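Local structure of type C neurotoxin (Clostridium botulinum, 3PME) at residues F43-L56 with D176-D188. The protein probably attaches the botulinum C/D mosaic neurotoxin to nerve-cell membranes through its receptor-binding domain, as a first step toward toxin entry. Sequence-based numbering, arbitrary orientation.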
loop_
_atom_site.group_PDB
_atom_site.type_symbol
_atom_site.label_atom_id
_atom_site.label_comp_id
_atom_site.label_asym_id
_atom_site.label_seq_id
_atom_site.Cartn_x
_atom_site.Cartn_y
_atom_site.Cartn_z
ATOM N N PHE A 43 -12.134 1.356 7.501
ATOM C CA PHE A 43 -13.174 2.356 7.498
ATOM C C PHE A 43 -12.628 3.646 6.909
ATOM O O PHE A 43 -11.420 3.904 6.957
ATOM C CB PHE A 43 -13.826 2.550 8.878
ATOM C CG PHE A 43 -12.860 2.837 9.999
ATOM C CD1 PHE A 43 -12.317 1.801 10.750
ATOM C CD2 PHE A 43 -12.533 4.140 10.329
ATOM C CE1 PHE A 43 -11.449 2.061 11.802
ATOM C CE2 PHE A 43 -11.664 4.411 11.387
ATOM C CZ PHE A 43 -11.127 3.369 12.119
ATOM N N LYS A 44 -13.514 4.430 6.315
ATOM C CA LYS A 44 -13.128 5.620 5.589
ATOM C C LYS A 44 -13.688 6.847 6.284
ATOM O O LYS A 44 -14.869 6.887 6.643
ATOM C CB LYS A 44 -13.679 5.530 4.163
ATOM C CG LYS A 44 -13.241 6.634 3.227
ATOM C CD LYS A 44 -13.901 6.464 1.856
ATOM C CE LYS A 44 -13.432 7.522 0.876
ATOM N NZ LYS A 44 -14.108 7.366 -0.443
ATOM N N LEU A 45 -12.834 7.844 6.483
ATOM C CA LEU A 45 -13.274 9.139 6.974
ATOM C C LEU A 45 -13.158 10.130 5.823
ATOM O O LEU A 45 -12.052 10.454 5.383
ATOM C CB LEU A 45 -12.427 9.577 8.167
ATOM C CG LEU A 45 -12.316 8.547 9.292
ATOM C CD1 LEU A 45 -11.397 9.050 10.399
ATOM C CD2 LEU A 45 -13.694 8.210 9.851
ATOM N N SER A 46 -14.299 10.591 5.317
ATOM C CA SER A 46 -14.303 11.424 4.113
ATOM C C SER A 46 -15.167 12.669 4.237
ATOM O O SER A 46 -15.203 13.495 3.324
ATOM C CB SER A 46 -14.738 10.605 2.893
ATOM O OG SER A 46 -16.043 10.068 3.058
ATOM N N SER A 47 -15.857 12.805 5.363
ATOM C CA SER A 47 -16.726 13.955 5.595
ATOM C C SER A 47 -16.699 14.414 7.047
ATOM O O SER A 47 -16.463 13.622 7.960
ATOM C CB SER A 47 -18.162 13.635 5.178
ATOM O OG SER A 47 -19.051 14.634 5.643
ATOM N N SER A 48 -16.958 15.700 7.248
ATOM C CA SER A 48 -16.957 16.310 8.573
ATOM C C SER A 48 -17.877 15.604 9.573
ATOM O O SER A 48 -17.630 15.630 10.779
ATOM C CB SER A 48 -17.342 17.791 8.462
ATOM O OG SER A 48 -17.222 18.449 9.711
ATOM N N GLY A 49 -18.940 14.976 9.081
ATOM C CA GLY A 49 -19.908 14.337 9.959
ATOM C C GLY A 49 -19.663 12.862 10.235
ATOM O O GLY A 49 -20.309 12.273 11.102
ATOM N N ASP A 50 -18.740 12.259 9.495
ATOM C CA ASP A 50 -18.451 10.838 9.650
ATOM C C ASP A 50 -17.671 10.615 10.944
ATOM O O ASP A 50 -16.555 11.100 11.075
ATOM C CB ASP A 50 -17.609 10.331 8.474
ATOM C CG ASP A 50 -18.247 10.603 7.126
ATOM O OD1 ASP A 50 -19.449 10.954 7.085
ATOM O OD2 ASP A 50 -17.537 10.452 6.103
ATOM N N LYS A 51 -18.247 9.883 11.895
ATOM C CA LYS A 51 -17.537 9.580 13.141
ATOM C C LYS A 51 -17.785 8.164 13.627
ATOM O O LYS A 51 -18.883 7.632 13.493
ATOM C CB LYS A 51 -17.955 10.534 14.257
ATOM C CG LYS A 51 -17.671 11.994 14.002
ATOM C CD LYS A 51 -17.944 12.800 15.259
ATOM C CE LYS A 51 -17.754 14.282 15.010
ATOM N NZ LYS A 51 -16.408 14.551 14.438
ATOM N N ILE A 52 -16.759 7.557 14.209
ATOM C CA ILE A 52 -16.948 6.323 14.947
ATOM C C ILE A 52 -16.678 6.645 16.407
ATOM O O ILE A 52 -15.612 7.149 16.741
ATOM C CB ILE A 52 -15.992 5.227 14.485
ATOM C CG1 ILE A 52 -16.184 4.940 12.992
ATOM C CG2 ILE A 52 -16.202 3.965 15.317
ATOM C CD1 ILE A 52 -15.237 3.884 12.447
ATOM N N ILE A 53 -17.651 6.389 17.272
ATOM C CA ILE A 53 -17.478 6.658 18.694
ATOM C C ILE A 53 -17.315 5.333 19.415
ATOM O O ILE A 53 -18.195 4.473 19.350
ATOM C CB ILE A 53 -18.701 7.380 19.287
ATOM C CG1 ILE A 53 -19.106 8.584 18.427
ATOM C CG2 ILE A 53 -18.450 7.756 20.749
ATOM C CD1 ILE A 53 -17.977 9.484 18.052
ATOM N N VAL A 54 -16.182 5.152 20.083
ATOM C CA VAL A 54 -15.934 3.920 20.822
ATOM C C VAL A 54 -15.928 4.207 22.317
ATOM O O VAL A 54 -15.173 5.049 22.779
ATOM C CB VAL A 54 -14.591 3.279 20.417
ATOM C CG1 VAL A 54 -14.349 1.985 21.187
ATOM C CG2 VAL A 54 -14.552 3.024 18.905
ATOM N N ASN A 55 -16.792 3.527 23.064
ATOM C CA ASN A 55 -16.765 3.618 24.521
ATOM C C ASN A 55 -16.321 2.297 25.123
ATOM O O ASN A 55 -17.043 1.302 25.054
ATOM C CB ASN A 55 -18.145 3.990 25.062
ATOM C CG ASN A 55 -18.502 5.430 24.792
ATOM O OD1 ASN A 55 -17.959 6.337 25.417
ATOM N ND2 ASN A 55 -19.424 5.650 23.865
ATOM N N LEU A 56 -15.122 2.285 25.691
ATOM C CA LEU A 56 -14.601 1.108 26.363
ATOM C C LEU A 56 -15.309 0.921 27.692
ATOM O O LEU A 56 -15.794 1.882 28.285
ATOM C CB LEU A 56 -13.105 1.269 26.636
ATOM C CG LEU A 56 -12.094 1.034 25.509
ATOM C CD1 LEU A 56 -12.473 1.787 24.253
ATOM C CD2 LEU A 56 -10.697 1.444 26.001
ATOM N N ASP A 176 -9.210 8.599 29.051
ATOM C CA ASP A 176 -10.654 8.560 28.927
ATOM C C ASP A 176 -11.112 7.281 28.231
ATOM O O ASP A 176 -10.398 6.726 27.390
ATOM C CB ASP A 176 -11.147 9.774 28.159
ATOM C CG ASP A 176 -12.616 10.032 28.385
ATOM O OD1 ASP A 176 -12.976 10.483 29.492
ATOM O OD2 ASP A 176 -13.416 9.766 27.467
ATOM N N LYS A 177 -12.317 6.830 28.573
ATOM C CA LYS A 177 -12.855 5.592 28.017
ATOM C C LYS A 177 -13.415 5.769 26.605
ATOM O O LYS A 177 -13.699 4.784 25.926
ATOM C CB LYS A 177 -13.948 5.033 28.926
ATOM C CG LYS A 177 -15.230 5.838 28.883
ATOM C CD LYS A 177 -16.132 5.484 30.048
ATOM C CE LYS A 177 -17.478 6.184 29.937
ATOM N NZ LYS A 177 -18.215 5.734 28.729
ATOM N N THR A 178 -13.567 7.014 26.162
ATOM C CA THR A 178 -14.138 7.288 24.840
ATOM C C THR A 178 -13.054 7.624 23.814
ATOM O O THR A 178 -12.136 8.399 24.100
ATOM C CB THR A 178 -15.140 8.448 24.901
ATOM O OG1 THR A 178 -16.180 8.124 25.834
ATOM C CG2 THR A 178 -15.758 8.694 23.525
ATOM N N ILE A 179 -13.168 7.028 22.631
ATOM C CA ILE A 179 -12.271 7.320 21.516
ATOM C C ILE A 179 -13.145 7.726 20.359
ATOM O O ILE A 179 -14.056 6.983 19.981
ATOM C CB ILE A 179 -11.457 6.084 21.105
ATOM C CG1 ILE A 179 -10.672 5.543 22.295
ATOM C CG2 ILE A 179 -10.484 6.427 19.985
ATOM C CD1 ILE A 179 -10.059 4.181 22.033
ATOM N N VAL A 180 -12.882 8.900 19.793
ATOM C CA VAL A 180 -13.664 9.366 18.648
ATOM C C VAL A 180 -12.812 9.418 17.386
ATOM O O VAL A 180 -11.833 10.175 17.323
ATOM C CB VAL A 180 -14.251 10.765 18.908
ATOM C CG1 VAL A 180 -15.018 11.264 17.683
ATOM C CG2 VAL A 180 -15.136 10.749 20.155
ATOM N N PHE A 181 -13.198 8.622 16.384
ATOM C CA PHE A 181 -12.553 8.638 15.077
ATOM C C PHE A 181 -13.319 9.594 14.174
ATOM O O PHE A 181 -14.545 9.486 14.051
ATOM C CB PHE A 181 -12.582 7.250 14.440
ATOM C CG PHE A 181 -11.760 6.231 15.168
ATOM C CD1 PHE A 181 -12.259 5.603 16.293
ATOM C CD2 PHE A 181 -10.495 5.881 14.708
ATOM C CE1 PHE A 181 -11.498 4.649 16.971
ATOM C CE2 PHE A 181 -9.742 4.927 15.372
ATOM C CZ PHE A 181 -10.242 4.311 16.502
ATOM N N GLY A 182 -12.612 10.523 13.539
ATOM C CA GLY A 182 -13.268 11.425 12.609
ATOM C C GLY A 182 -12.649 12.798 12.499
ATOM O O GLY A 182 -11.970 13.262 13.418
ATOM N N ILE A 183 -12.890 13.455 11.367
ATOM C CA ILE A 183 -12.370 14.795 11.120
ATOM C C ILE A 183 -13.462 15.843 11.301
ATOM O O ILE A 183 -14.505 15.780 10.650
ATOM C CB ILE A 183 -11.795 14.906 9.699
ATOM C CG1 ILE A 183 -10.720 13.842 9.486
ATOM C CG2 ILE A 183 -11.251 16.306 9.440
ATOM C CD1 ILE A 183 -10.226 13.749 8.054
ATOM N N ASP A 184 -13.216 16.803 12.188
ATOM C CA ASP A 184 -14.186 17.857 12.482
ATOM C C ASP A 184 -14.003 19.093 11.609
ATOM O O ASP A 184 -14.963 19.819 11.341
ATOM C CB ASP A 184 -14.123 18.253 13.959
ATOM C CG ASP A 184 -15.249 17.648 14.772
ATOM O OD1 ASP A 184 -16.282 17.271 14.177
ATOM O OD2 ASP A 184 -15.106 17.561 16.010
ATOM N N GLU A 185 -12.771 19.340 11.176
ATOM C CA GLU A 185 -12.503 20.487 10.319
ATOM C C GLU A 185 -13.211 20.340 8.985
ATOM O O GLU A 185 -13.643 19.248 8.607
ATOM C CB GLU A 185 -11.003 20.664 10.084
ATOM C CG GLU A 185 -10.161 19.560 10.668
ATOM C CD GLU A 185 -9.965 19.723 12.153
ATOM O OE1 GLU A 185 -9.915 20.887 12.609
ATOM O OE2 GLU A 185 -9.854 18.694 12.858
ATOM N N ASN A 186 -13.328 21.455 8.275
ATOM C CA ASN A 186 -13.864 21.435 6.928
ATOM C C ASN A 186 -12.836 20.812 6.001
ATOM O O ASN A 186 -11.655 21.166 6.038
ATOM C CB ASN A 186 -14.207 22.851 6.466
ATOM C CG ASN A 186 -15.001 22.866 5.173
ATOM O OD1 ASN A 186 -15.187 21.830 4.531
ATOM N ND2 ASN A 186 -15.476 24.044 4.783
ATOM N N ILE A 187 -13.280 19.863 5.189
ATOM C CA ILE A 187 -12.399 19.223 4.226
ATOM C C ILE A 187 -13.068 19.157 2.861
ATOM O O ILE A 187 -14.288 18.992 2.766
ATOM C CB ILE A 187 -11.996 17.810 4.681
ATOM C CG1 ILE A 187 -13.232 16.939 4.898
ATOM C CG2 ILE A 187 -11.176 17.881 5.959
ATOM C CD1 ILE A 187 -12.909 15.523 5.333
ATOM N N ASP A 188 -12.263 19.301 1.813
ATOM C CA ASP A 188 -12.744 19.257 0.432
ATOM C C ASP A 188 -13.086 17.824 0.023
ATOM O O ASP A 188 -12.743 16.872 0.725
ATOM C CB ASP A 188 -11.683 19.835 -0.510
ATOM C CG ASP A 188 -11.216 21.224 -0.088
ATOM O OD1 ASP A 188 -12.019 21.965 0.523
ATOM O OD2 ASP A 188 -10.047 21.578 -0.368
HETATM O O HOH W 1 -14.671 12.094 9.411
HETATM O O HOH W 2 -18.489 2.647 28.576
#
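Strands 51-55 and 178-181 run antiparallel, Ile-52 and Val-54 each exchanging two backbone hydrogen bonds with Phe-181 and Ile-179 respectively. Leu-56 N extends the pairing to Lys-177 O.

Apolar contacts fill the face bearing Ile-52, Val-54, Ile-179 and Phe-181, where buried beta-branched and aromatic residues suit a sheet face turned to the interior. Phe-43, from strand 42-45 of another sheet, turns its ring edge to the face of Phe-181 in an offset T-shaped pair, planes at 86°.

On the other face, Ile-53 CD1 presses tightly on Val-180 CG1 (3.5 Å), side by side. Asn-55 and Thr-178, both partly exposed, form a polar pair on this face: Thr-178 OG1 donates to Asn-55 OD1 (2.6 Å). Past the bridged pairs, Lys-51 bends at its last torsion (chi4 -54°), bringing NZ above the carboxylate plane of Asp-184 in a salt bridge to OD1 (2.7 Å). Gly-182 suits its place because a side chain would strike Asp-50 O and Phe-181 O; beyond it, a water links Ile-183 N to Ser-47 O and Asp-50 O.

With strand 26-30 beyond 51-55, this forms a three-stranded antiparallel sheet packed against strands 42-45 and 193-201, a layering typical of the concanavalin-like jelly roll.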